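Local coordinates for choline binding protein PCPA (Streptococcus pneumoniae, PDB 4CP6), which is a leucine-rich-repeat, choline-binding vaccine antigen of the pneumococcus, probably held on the cell surface through choline, at residues V28-V31 with G36-Q39; V47-G52 with K56-P61; G229-K234 with Q238-P243; D381-A384 with K390-V393. One frame throughout, in Å; residues are numbered along the deposited sequence.

Interaction 1: residues V28-V31 with G36-Q39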
loop_
_atom_site.group_PDB
_atom_site.type_symbol
_atom_site.label_atom_id
_atom_site.label_comp_id
_atom_site.label_asym_id
_atom_site.label_seq_id
_atom_site.Cartn_x
_atom_site.Cartn_y
_atom_site.Cartn_z
ATOM N N VAL A 28 -24.389 -3.169 -25.346
ATOM C CA VAL A 28 -23.747 -3.861 -26.450
ATOM C C VAL A 28 -22.339 -3.336 -26.652
ATOM O O VAL A 28 -22.131 -2.121 -26.807
ATOM C CB VAL A 28 -24.596 -3.757 -27.751
ATOM C CG1 VAL A 28 -23.901 -4.467 -28.908
ATOM C CG2 VAL A 28 -26.008 -4.329 -27.529
ATOM N N LEU A 29 -21.397 -4.272 -26.635
ATOM C CA LEU A 29 -19.977 -3.987 -26.847
ATOM C C LEU A 29 -19.582 -4.238 -28.292
ATOM O O LEU A 29 -18.843 -3.437 -28.881
ATOM C CB LEU A 29 -19.110 -4.815 -25.887
ATOM C CG LEU A 29 -19.313 -4.608 -24.403
ATOM C CD1 LEU A 29 -18.478 -5.603 -23.642
ATOM C CD2 LEU A 29 -18.947 -3.183 -23.971
ATOM N N THR A 30 -20.034 -5.370 -28.847
ATOM C CA THR A 30 -19.796 -5.744 -30.249
ATOM C C THR A 30 -21.047 -6.436 -30.800
ATOM O O THR A 30 -21.846 -7.016 -30.040
ATOM C CB THR A 30 -18.630 -6.739 -30.407
ATOM O OG1 THR A 30 -19.001 -7.977 -29.802
ATOM C CG2 THR A 30 -17.287 -6.216 -29.840
ATOM N N VAL A 31 -21.203 -6.396 -32.133
ATOM C CA VAL A 31 -22.303 -7.072 -32.824
ATOM C C VAL A 31 -21.910 -7.258 -34.279
ATOM O O VAL A 31 -21.399 -6.323 -34.902
ATOM C CB VAL A 31 -23.696 -6.387 -32.654
ATOM C CG1 VAL A 31 -23.775 -5.040 -33.378
ATOM C CG2 VAL A 31 -24.836 -7.317 -33.099
ATOM N N GLY A 36 -23.205 -11.266 -30.818
ATOM C CA GLY A 36 -22.640 -10.076 -30.196
ATOM C C GLY A 36 -22.206 -10.300 -28.767
ATOM O O GLY A 36 -22.276 -11.420 -28.255
ATOM N N THR A 37 -21.672 -9.244 -28.156
ATOM C CA THR A 37 -21.236 -9.296 -26.764
ATOM C C THR A 37 -21.789 -8.116 -26.043
ATOM O O THR A 37 -21.963 -7.046 -26.656
ATOM C CB THR A 37 -19.698 -9.330 -26.636
ATOM O OG1 THR A 37 -19.136 -8.112 -27.135
ATOM C CG2 THR A 37 -19.096 -10.509 -27.350
ATOM N N VAL A 38 -22.068 -8.297 -24.741
ATOM C CA VAL A 38 -22.531 -7.216 -23.885
ATOM C C VAL A 38 -21.753 -7.154 -22.570
ATOM O O VAL A 38 -21.200 -8.160 -22.118
ATOM C CB VAL A 38 -24.056 -7.329 -23.520
ATOM C CG1 VAL A 38 -24.958 -7.041 -24.712
ATOM C CG2 VAL A 38 -24.410 -8.670 -22.874
ATOM N N GLN A 39 -21.753 -5.976 -21.946
ATOM C CA GLN A 39 -21.373 -5.817 -20.557
ATOM C C GLN A 39 -22.681 -5.851 -19.761
ATOM O O GLN A 39 -23.738 -5.385 -20.246
ATOM C CB GLN A 39 -20.627 -4.501 -20.271
ATOM C CG GLN A 39 -21.456 -3.245 -20.570
ATOM C CD GLN A 39 -20.647 -1.994 -20.350
ATOM O OE1 GLN A 39 -19.482 -1.906 -20.741
ATOM N NE2 GLN A 39 -21.272 -0.994 -19.751
#
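V28-V31 and G36-Q39 run antiparallel as neighbouring strands, their axes 4.4 Å apart at closest and their directions at 173°, with a classic beta bulge that sets L29 and T30 together opposite T37. The carbonyl of T37 serves both bulge residues: L29 N donates to T37 O at 2.8 Å, while T30 N reaches the same oxygen through a longer, weak bond. In return T37 N donates to T30 O at 2.9 Å.

On one face of the hairpin the two threonines meet through their hydroxyls, T30 OG1 and T37 OG1 sharing a hydrogen bond of 2.7 Å. Both hydroxyls sit between their own backbone N and carbonyl carbon (chi1 67° and 64°), which turns them toward each other across the strand gap. L29, on the bulge, points toward the partner strand, its CB 3.5 Å from T37 OG1. Farther out, its CD2 meets Q39 OE1 at 3.5 Å, the two side chains crossing at about a right angle; the amide end of Q39 is held through NE2 by the carbonyl of G41.

V28 and V38 occupy the other face, where V28 CG2 and V38 CG1 touch at 4.0 Å. V31 pairs with G36, a non-hydrogen-bonded pair whose CA atoms are 4.0 Å apart. Strand 69-76 runs parallel to strand 35-40 and packs V73 against V38. The arrangement is that of a bulged beta hairpin near the N-terminal end, which strand 35-40 joins to strand 69-76 and so to the sheet running on into the repeats.

Interaction 2: residues V47-G52 with K56-P61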
loop_
_atom_site.group_PDB
_atom_site.type_symbol
_atom_site.label_atom_id
_atom_site.label_comp_id
_atom_site.label_asym_id
_atom_site.label_seq_id
_atom_site.Cartn_x
_atom_site.Cartn_y
_atom_site.Cartn_z
ATOM N N VAL A 47 -26.922 -2.436 -10.598
ATOM C CA VAL A 47 -28.063 -3.320 -10.715
ATOM C C VAL A 47 -28.810 -3.236 -9.372
ATOM O O VAL A 47 -28.202 -3.266 -8.285
ATOM C CB VAL A 47 -27.595 -4.773 -10.959
ATOM C CG1 VAL A 47 -28.736 -5.792 -10.739
ATOM C CG2 VAL A 47 -26.968 -4.911 -12.336
ATOM N N GLU A 48 -30.139 -3.075 -9.462
ATOM C CA GLU A 48 -30.989 -3.035 -8.285
ATOM C C GLU A 48 -31.584 -4.425 -8.070
ATOM O O GLU A 48 -32.211 -4.969 -8.977
ATOM C CB GLU A 48 -32.106 -2.032 -8.527
ATOM C CG GLU A 48 -33.022 -1.873 -7.335
ATOM C CD GLU A 48 -33.947 -0.692 -7.515
ATOM O OE1 GLU A 48 -33.467 0.456 -7.381
ATOM O OE2 GLU A 48 -35.136 -0.912 -7.837
ATOM N N PHE A 49 -31.418 -4.979 -6.872
ATOM C CA PHE A 49 -31.906 -6.296 -6.517
ATOM C C PHE A 49 -33.278 -6.210 -5.875
ATOM O O PHE A 49 -33.627 -5.187 -5.285
ATOM C CB PHE A 49 -30.912 -7.004 -5.568
ATOM C CG PHE A 49 -29.593 -7.326 -6.244
ATOM C CD1 PHE A 49 -29.458 -8.468 -7.023
ATOM C CD2 PHE A 49 -28.513 -6.456 -6.151
ATOM C CE1 PHE A 49 -28.251 -8.760 -7.665
ATOM C CE2 PHE A 49 -27.307 -6.743 -6.800
ATOM C CZ PHE A 49 -27.182 -7.900 -7.545
ATOM N N GLU A 50 -34.042 -7.298 -5.980
ATOM C CA GLU A 50 -35.359 -7.437 -5.374
ATOM C C GLU A 50 -35.191 -7.714 -3.889
ATOM O O GLU A 50 -34.166 -8.261 -3.471
ATOM C CB GLU A 50 -36.078 -8.628 -6.021
ATOM C CG GLU A 50 -36.251 -8.469 -7.529
ATOM C CD GLU A 50 -36.512 -9.733 -8.327
ATOM O OE1 GLU A 50 -36.712 -10.805 -7.713
ATOM O OE2 GLU A 50 -36.523 -9.648 -9.577
ATOM N N ALA A 51 -36.214 -7.396 -3.069
ATOM C CA ALA A 51 -36.164 -7.673 -1.636
ATOM C C ALA A 51 -35.818 -9.120 -1.363
ATOM O O ALA A 51 -34.995 -9.392 -0.494
ATOM C CB ALA A 51 -37.504 -7.326 -0.990
ATOM N N GLY A 52 -36.438 -10.042 -2.112
ATOM C CA GLY A 52 -36.236 -11.476 -1.928
ATOM C C GLY A 52 -34.834 -11.956 -2.234
ATOM O O GLY A 52 -34.462 -13.047 -1.793
ATOM N N LYS A 56 -29.052 -13.498 -0.228
ATOM C CA LYS A 56 -29.140 -14.827 -0.848
ATOM C C LYS A 56 -28.158 -14.891 -2.021
ATOM O O LYS A 56 -27.769 -13.843 -2.538
ATOM C CB LYS A 56 -30.578 -15.101 -1.335
ATOM C CG LYS A 56 -31.583 -15.208 -0.190
ATOM C CD LYS A 56 -32.905 -15.812 -0.613
ATOM C CE LYS A 56 -33.891 -15.744 0.534
ATOM N NZ LYS A 56 -34.298 -14.340 0.838
ATOM N N PRO A 57 -27.729 -16.097 -2.452
ATOM C CA PRO A 57 -26.782 -16.183 -3.572
ATOM C C PRO A 57 -27.367 -15.696 -4.887
ATOM O O PRO A 57 -28.569 -15.850 -5.161
ATOM C CB PRO A 57 -26.475 -17.685 -3.652
ATOM C CG PRO A 57 -26.795 -18.205 -2.292
ATOM C CD PRO A 57 -28.029 -17.441 -1.923
ATOM N N PHE A 58 -26.512 -15.088 -5.720
ATOM C CA PHE A 58 -26.926 -14.595 -7.016
ATOM C C PHE A 58 -25.907 -15.023 -8.065
ATOM O O PHE A 58 -24.697 -15.039 -7.767
ATOM C CB PHE A 58 -26.997 -13.057 -6.980
ATOM C CG PHE A 58 -27.257 -12.401 -8.319
ATOM C CD1 PHE A 58 -28.538 -12.394 -8.867
ATOM C CD2 PHE A 58 -26.233 -11.759 -9.020
ATOM C CE1 PHE A 58 -28.789 -11.783 -10.095
ATOM C CE2 PHE A 58 -26.488 -11.156 -10.258
ATOM C CZ PHE A 58 -27.764 -11.156 -10.774
ATOM N N THR A 59 -26.360 -15.348 -9.272
ATOM C CA THR A 59 -25.501 -15.702 -10.390
ATOM C C THR A 59 -25.642 -14.669 -11.499
ATOM O O THR A 59 -26.753 -14.361 -11.937
ATOM C CB THR A 59 -25.807 -17.125 -10.904
ATOM O OG1 THR A 59 -25.562 -18.025 -9.830
ATOM C CG2 THR A 59 -24.918 -17.530 -12.100
ATOM N N ILE A 60 -24.523 -14.113 -11.947
ATOM C CA ILE A 60 -24.555 -13.160 -13.043
ATOM C C ILE A 60 -24.949 -13.910 -14.305
ATOM O O ILE A 60 -24.330 -14.933 -14.636
ATOM C CB ILE A 60 -23.181 -12.483 -13.248
ATOM C CG1 ILE A 60 -22.808 -11.669 -12.028
ATOM C CG2 ILE A 60 -23.184 -11.594 -14.513
ATOM C CD1 ILE A 60 -21.296 -11.128 -12.053
ATOM N N PRO A 61 -25.959 -13.405 -15.053
ATOM C CA PRO A 61 -26.309 -14.068 -16.313
ATOM C C PRO A 61 -25.145 -14.125 -17.318
ATOM O O PRO A 61 -24.244 -13.276 -17.279
ATOM C CB PRO A 61 -27.512 -13.250 -16.815
ATOM C CG PRO A 61 -28.088 -12.636 -15.563
ATOM C CD PRO A 61 -26.859 -12.260 -14.783
#
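F49 drives the edge of its ring into the face of F58, and this T-shaped pair is the tightly packed part of the contact. F49 CE1 stands over the centre of the F58 ring, 3.8 Å from F58 CG and nearly as close to the remaining ring carbons. The planes are turned 84° against each other and the centroids lie 5.0 Å apart, a geometry that directs the hydrogen-bearing rim of F49 at the pi cloud of F58. Having CG anti to its backbone N (chi1 173°), F58 swings its ring off the strand toward the loop that carries F49. V47 CG1, from the same loop, rests over the rim of one F49 face.

The solvent side is held differently. There K56 stretches out from its backbone, its chain extended until a bend at the last torsion (chi4 68°) brings NZ to G52 O, to which it donates at 2.9 Å. Its methylene CD passes 3.4 Å from that oxygen, and the ammonium approaches tilted from the carbonyl plane. Both residues are exposed, and this is a single bond between G52 and K56, which have three residues between them in the loop.

Y94 makes a further edge-to-face contact with F49, and P95 touches both phenylalanines. Strand 57-59, which bears F58, is the outermost strand of a parallel sheet and bonds through its backbone to strand 97-100, while I24 of strand 24-32 also packs on F58.

Interaction 3: residues G229-K234 with Q238-P243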
loop_
_atom_site.group_PDB
_atom_site.type_symbol
_atom_site.label_atom_id
_atom_site.label_comp_id
_atom_site.label_asym_id
_atom_site.label_seq_id
_atom_site.Cartn_x
_atom_site.Cartn_y
_atom_site.Cartn_z
ATOM N N GLY A 229 9.266 -14.893 5.267
ATOM C CA GLY A 229 8.006 -14.189 5.084
ATOM C C GLY A 229 8.137 -12.746 4.636
ATOM O O GLY A 229 7.110 -12.099 4.424
ATOM N N VAL A 230 9.370 -12.273 4.432
ATOM C CA VAL A 230 9.683 -10.905 3.968
ATOM C C VAL A 230 9.817 -10.912 2.463
ATOM O O VAL A 230 10.545 -11.749 1.921
ATOM C CB VAL A 230 10.967 -10.359 4.640
ATOM C CG1 VAL A 230 11.229 -8.912 4.232
ATOM C CG2 VAL A 230 10.845 -10.443 6.162
ATOM N N LEU A 231 9.118 -9.995 1.783
ATOM C CA LEU A 231 9.128 -9.924 0.328
ATOM C C LEU A 231 10.249 -9.039 -0.196
ATOM O O LEU A 231 10.354 -7.875 0.195
ATOM C CB LEU A 231 7.765 -9.421 -0.157
ATOM C CG LEU A 231 7.581 -9.240 -1.654
ATOM C CD1 LEU A 231 7.580 -10.582 -2.396
ATOM C CD2 LEU A 231 6.251 -8.536 -1.917
ATOM N N PHE A 232 11.069 -9.582 -1.113
ATOM C CA PHE A 232 12.162 -8.911 -1.770
ATOM C C PHE A 232 12.041 -9.080 -3.277
ATOM O O PHE A 232 11.369 -10.002 -3.764
ATOM C CB PHE A 232 13.487 -9.604 -1.394
ATOM C CG PHE A 232 13.990 -9.388 0.013
ATOM C CD1 PHE A 232 13.534 -10.180 1.056
ATOM C CD2 PHE A 232 14.885 -8.368 0.292
ATOM C CE1 PHE A 232 14.020 -9.999 2.352
ATOM C CE2 PHE A 232 15.369 -8.186 1.590
ATOM C CZ PHE A 232 14.910 -8.990 2.613
ATOM N N SER A 233 12.798 -8.283 -4.006
ATOM C CA SER A 233 13.063 -8.584 -5.413
ATOM C C SER A 233 13.936 -9.867 -5.410
ATOM O O SER A 233 14.625 -10.156 -4.425
ATOM C CB SER A 233 13.837 -7.461 -6.086
ATOM O OG SER A 233 15.052 -7.153 -5.403
ATOM N N LYS A 234 13.893 -10.659 -6.498
ATOM C CA LYS A 234 14.662 -11.898 -6.552
ATOM C C LYS A 234 16.157 -11.699 -6.200
ATOM O O LYS A 234 16.740 -12.516 -5.472
ATOM C CB LYS A 234 14.492 -12.499 -7.954
ATOM C CG LYS A 234 15.190 -13.834 -8.150
ATOM C CD LYS A 234 14.406 -14.966 -7.587
ATOM C CE LYS A 234 15.051 -16.272 -7.976
ATOM N NZ LYS A 234 14.288 -17.417 -7.437
ATOM N N GLN A 238 15.985 -5.017 -3.379
ATOM C CA GLN A 238 14.835 -4.241 -2.904
ATOM C C GLN A 238 14.133 -5.020 -1.840
ATOM O O GLN A 238 13.670 -6.137 -2.115
ATOM C CB GLN A 238 13.851 -3.917 -4.065
ATOM C CG GLN A 238 14.514 -3.237 -5.277
ATOM C CD GLN A 238 13.609 -3.063 -6.462
ATOM O OE1 GLN A 238 13.732 -3.763 -7.475
ATOM N NE2 GLN A 238 12.744 -2.065 -6.393
ATOM N N LEU A 239 14.016 -4.462 -0.623
ATOM C CA LEU A 239 13.184 -5.052 0.405
ATOM C C LEU A 239 11.832 -4.376 0.166
ATOM O O LEU A 239 11.679 -3.162 0.383
ATOM C CB LEU A 239 13.747 -4.817 1.822
ATOM C CG LEU A 239 13.069 -5.618 2.917
ATOM C CD1 LEU A 239 13.971 -5.664 4.177
ATOM C CD2 LEU A 239 11.646 -5.070 3.260
ATOM N N ILE A 240 10.871 -5.160 -0.356
ATOM C CA ILE A 240 9.595 -4.603 -0.765
ATOM C C ILE A 240 8.627 -4.506 0.411
ATOM O O ILE A 240 7.987 -3.464 0.587
ATOM C CB ILE A 240 9.003 -5.429 -1.930
ATOM C CG1 ILE A 240 9.965 -5.402 -3.138
ATOM C CG2 ILE A 240 7.598 -4.901 -2.352
ATOM C CD1 ILE A 240 9.601 -6.386 -4.257
ATOM N N TYR A 241 8.462 -5.598 1.174
ATOM C CA TYR A 241 7.496 -5.554 2.263
ATOM C C TYR A 241 7.861 -6.473 3.386
ATOM O O TYR A 241 8.054 -7.679 3.165
ATOM C CB TYR A 241 6.070 -5.849 1.759
ATOM C CG TYR A 241 5.042 -5.660 2.859
ATOM C CD1 TYR A 241 4.880 -4.421 3.486
ATOM C CD2 TYR A 241 4.273 -6.729 3.317
ATOM C CE1 TYR A 241 3.970 -4.254 4.527
ATOM C CE2 TYR A 241 3.324 -6.559 4.318
ATOM C CZ TYR A 241 3.189 -5.328 4.936
ATOM O OH TYR A 241 2.301 -5.177 5.984
ATOM N N TYR A 242 7.919 -5.910 4.618
ATOM C CA TYR A 242 8.150 -6.664 5.837
ATOM C C TYR A 242 6.772 -6.778 6.498
ATOM O O TYR A 242 6.200 -5.755 6.921
ATOM C CB TYR A 242 9.114 -5.893 6.712
ATOM C CG TYR A 242 9.568 -6.694 7.919
ATOM C CD1 TYR A 242 8.788 -6.758 9.072
ATOM C CD2 TYR A 242 10.812 -7.317 7.936
ATOM C CE1 TYR A 242 9.222 -7.451 10.200
ATOM C CE2 TYR A 242 11.259 -8.004 9.062
ATOM C CZ TYR A 242 10.454 -8.084 10.179
ATOM O OH TYR A 242 10.923 -8.731 11.298
ATOM N N PRO A 243 6.187 -7.988 6.604
ATOM C CA PRO A 243 4.819 -8.088 7.156
ATOM C C PRO A 243 4.650 -7.449 8.515
ATOM O O PRO A 243 5.472 -7.693 9.389
ATOM C CB PRO A 243 4.541 -9.591 7.176
ATOM C CG PRO A 243 5.398 -10.108 6.030
ATOM C CD PRO A 243 6.682 -9.288 6.127
#
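L239 is met by both F232 and V230 in a bulged beta hairpin formed by strands 230-233 and 238-241. F232 CE2 lies 3.7 Å from L239 CG, and V230 CG1 touches L239 CD2 at 4.0 Å. The second branch of V230, CG2, meets Y242 CD2 at 3.6 Å; with CG1 anti to the backbone N (chi1 -176°), V230 directs CG1 to L239 and CG2 to Y242. On the face of L231 and Y241, L231 CD2 reaches I240 CG2 at 3.9 Å.

The backbone behind these side chains is offset by one residue, since I240 and Y241 both face L231. L231 O therefore accepts two N-H groups, from I240 at 2.8 Å and from Y241, the former bond more bent (140° at the hydrogen). L231 N returns a bond to Y241 O. The strands splay to 139°, and I240 points toward the partner strand, its CD1 lying against the backbone of F232 and S233.

Further out, Y251 of strand 250-252 packs on V230, F232 and L239 and also meets Y242 edge-to-face, while F265 stacks on Y242. The Y241 ring is stacked with F206; from strand 214-217, V217 touches L231 and V215 touches Y241. The hairpin sits between strands 224-227 and 259-260 in a mixed sheet.

At the turn end, S233 N donates to Q238 O, and Q238 N answers with a 3.1 Å bond to S233 OG, a hydroxyl that also bonds D235 OD1.

Interaction 4: residues D381-A384 with K390-V393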
loop_
_atom_site.group_PDB
_atom_site.type_symbol
_atom_site.label_atom_id
_atom_site.label_comp_id
_atom_site.label_asym_id
_atom_site.label_seq_id
_atom_site.Cartn_x
_atom_site.Cartn_y
_atom_site.Cartn_z
ATOM N N ASP A 381 11.842 27.034 8.984
ATOM C CA ASP A 381 10.920 25.932 9.240
ATOM C C ASP A 381 11.608 24.575 9.240
ATOM O O ASP A 381 10.929 23.550 9.149
ATOM C CB ASP A 381 9.714 25.970 8.284
ATOM C CG ASP A 381 10.097 25.932 6.833
ATOM O OD1 ASP A 381 11.295 25.780 6.537
ATOM O OD2 ASP A 381 9.186 26.002 5.981
ATOM N N THR A 382 12.951 24.534 9.354
ATOM C CA THR A 382 13.646 23.247 9.474
ATOM C C THR A 382 13.163 22.529 10.746
ATOM O O THR A 382 12.831 21.334 10.706
ATOM C CB THR A 382 15.150 23.494 9.530
ATOM O OG1 THR A 382 15.588 23.949 8.246
ATOM C CG2 THR A 382 15.938 22.243 9.918
ATOM N N PHE A 383 13.161 23.254 11.867
ATOM C CA PHE A 383 12.772 22.710 13.164
ATOM C C PHE A 383 11.484 23.314 13.666
ATOM O O PHE A 383 11.289 24.541 13.598
ATOM C CB PHE A 383 13.877 23.040 14.196
ATOM C CG PHE A 383 15.185 22.350 13.911
ATOM C CD1 PHE A 383 15.340 20.990 14.147
ATOM C CD2 PHE A 383 16.285 23.068 13.440
ATOM C CE1 PHE A 383 16.549 20.348 13.865
ATOM C CE2 PHE A 383 17.512 22.433 13.215
ATOM C CZ PHE A 383 17.634 21.080 13.430
ATOM N N ALA A 384 10.623 22.478 14.225
ATOM C CA ALA A 384 9.449 22.896 14.968
ATOM C C ALA A 384 9.480 21.983 16.178
ATOM O O ALA A 384 8.901 20.878 16.188
ATOM C CB ALA A 384 8.170 22.718 14.162
ATOM N N LYS A 390 18.181 20.786 23.694
ATOM C CA LYS A 390 19.505 21.372 23.690
ATOM C C LYS A 390 20.221 21.035 22.402
ATOM O O LYS A 390 20.157 19.874 21.949
ATOM C CB LYS A 390 20.355 20.825 24.842
ATOM C CG LYS A 390 19.656 20.653 26.157
ATOM C CD LYS A 390 20.471 19.757 27.039
ATOM C CE LYS A 390 19.547 19.012 27.937
ATOM N NZ LYS A 390 19.168 19.781 29.149
ATOM N N PHE A 391 20.935 22.001 21.838
ATOM C CA PHE A 391 21.769 21.731 20.676
ATOM C C PHE A 391 23.217 21.696 21.065
ATOM O O PHE A 391 23.668 22.541 21.866
ATOM C CB PHE A 391 21.600 22.796 19.600
ATOM C CG PHE A 391 20.333 22.701 18.782
ATOM C CD1 PHE A 391 19.166 23.330 19.203
ATOM C CD2 PHE A 391 20.324 22.033 17.562
ATOM C CE1 PHE A 391 18.004 23.273 18.426
ATOM C CE2 PHE A 391 19.157 21.968 16.789
ATOM C CZ PHE A 391 18.004 22.584 17.226
ATOM N N TYR A 392 23.989 20.819 20.410
ATOM C CA TYR A 392 25.438 20.691 20.586
ATOM C C TYR A 392 26.009 20.912 19.189
ATOM O O TYR A 392 25.672 20.163 18.243
ATOM C CB TYR A 392 25.827 19.328 21.194
ATOM C CG TYR A 392 25.232 19.052 22.563
ATOM C CD1 TYR A 392 23.928 18.595 22.700
ATOM C CD2 TYR A 392 25.970 19.280 23.732
ATOM C CE1 TYR A 392 23.364 18.369 23.960
ATOM C CE2 TYR A 392 25.420 19.044 24.995
ATOM C CZ TYR A 392 24.113 18.591 25.105
ATOM O OH TYR A 392 23.544 18.339 26.345
ATOM N N VAL A 393 26.826 21.956 19.015
ATOM C CA VAL A 393 27.351 22.333 17.698
ATOM C C VAL A 393 28.878 22.490 17.746
ATOM O O VAL A 393 29.451 22.535 18.837
ATOM C CB VAL A 393 26.671 23.599 17.121
ATOM C CG1 VAL A 393 25.151 23.409 17.018
ATOM C CG2 VAL A 393 26.991 24.842 17.955
#
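The F383 ring is sandwiched: the edge of F391 stands over the centre of one face, and CG2 of the adjacent T382 lies on the opposite face, 3.6 Å above the plane and offset toward the rim. F391 presents its CE2-CZ edge, with CE2 3.8 Å from F383 CZ and CZ 4.0 Å from F383 CE2. F383 CZ in turn lies at the edge of the F391 ring, near its plane. With planes at 77° and centroids 5.2 Å apart, the two form a T-shaped pair.

The rings come from opposite directions. F383 projects from a loop and F391 from strand 390-393, and F383 CA and F391 CA are 11.8 Å apart, so the gap is spanned by side chains alone. In each, CG is anti to the carbonyl carbon (chi1 -66° for F383, -76° for F391), and the rings meet midway between the backbones.

Behind F383, the loop is fixed by polar bonds. T382 OG1 is hydrogen-bonded to K379 N and to the carbonyls of L352 and P353, while D381 OD1 bonds S354 OG. I367 of strand 366-369 and L402 of helix 396-405 each touch both phenylalanines, and I412 packs on F391. The aromatic pair thus lies in the interior near the C-terminal end of the repeat-built fold, beside helix 396-405.

Both rings are buried, and their contact is wholly apolar: the rim hydrogens of F391, slightly positive, face the pi electrons of F383, adding a weak electrostatic preference for this orientation to the dispersion and hydrophobic gain of closing the core.

The four contacts follow one another along the elongated chain. Interactions 1 and 2 lie near the N-terminal end, their nearest atoms about 7 Å apart, and interaction 4 lies on the opposite side of the chain's centre, with interaction 3 nearest that centre. Interactions 1 and 3 are both bulged hairpins, but interaction 1 is partly buried and carries a threonine hydroxyl pair, whereas interaction 3 is buried and lined by aliphatic and aromatic groups. Interactions 2 and 4 instead join a loop to a strand through T-shaped phenylalanines; 2 adds an exposed lysine-carbonyl bond, while 4 is entirely apolar and interior. No two contacts share a strand.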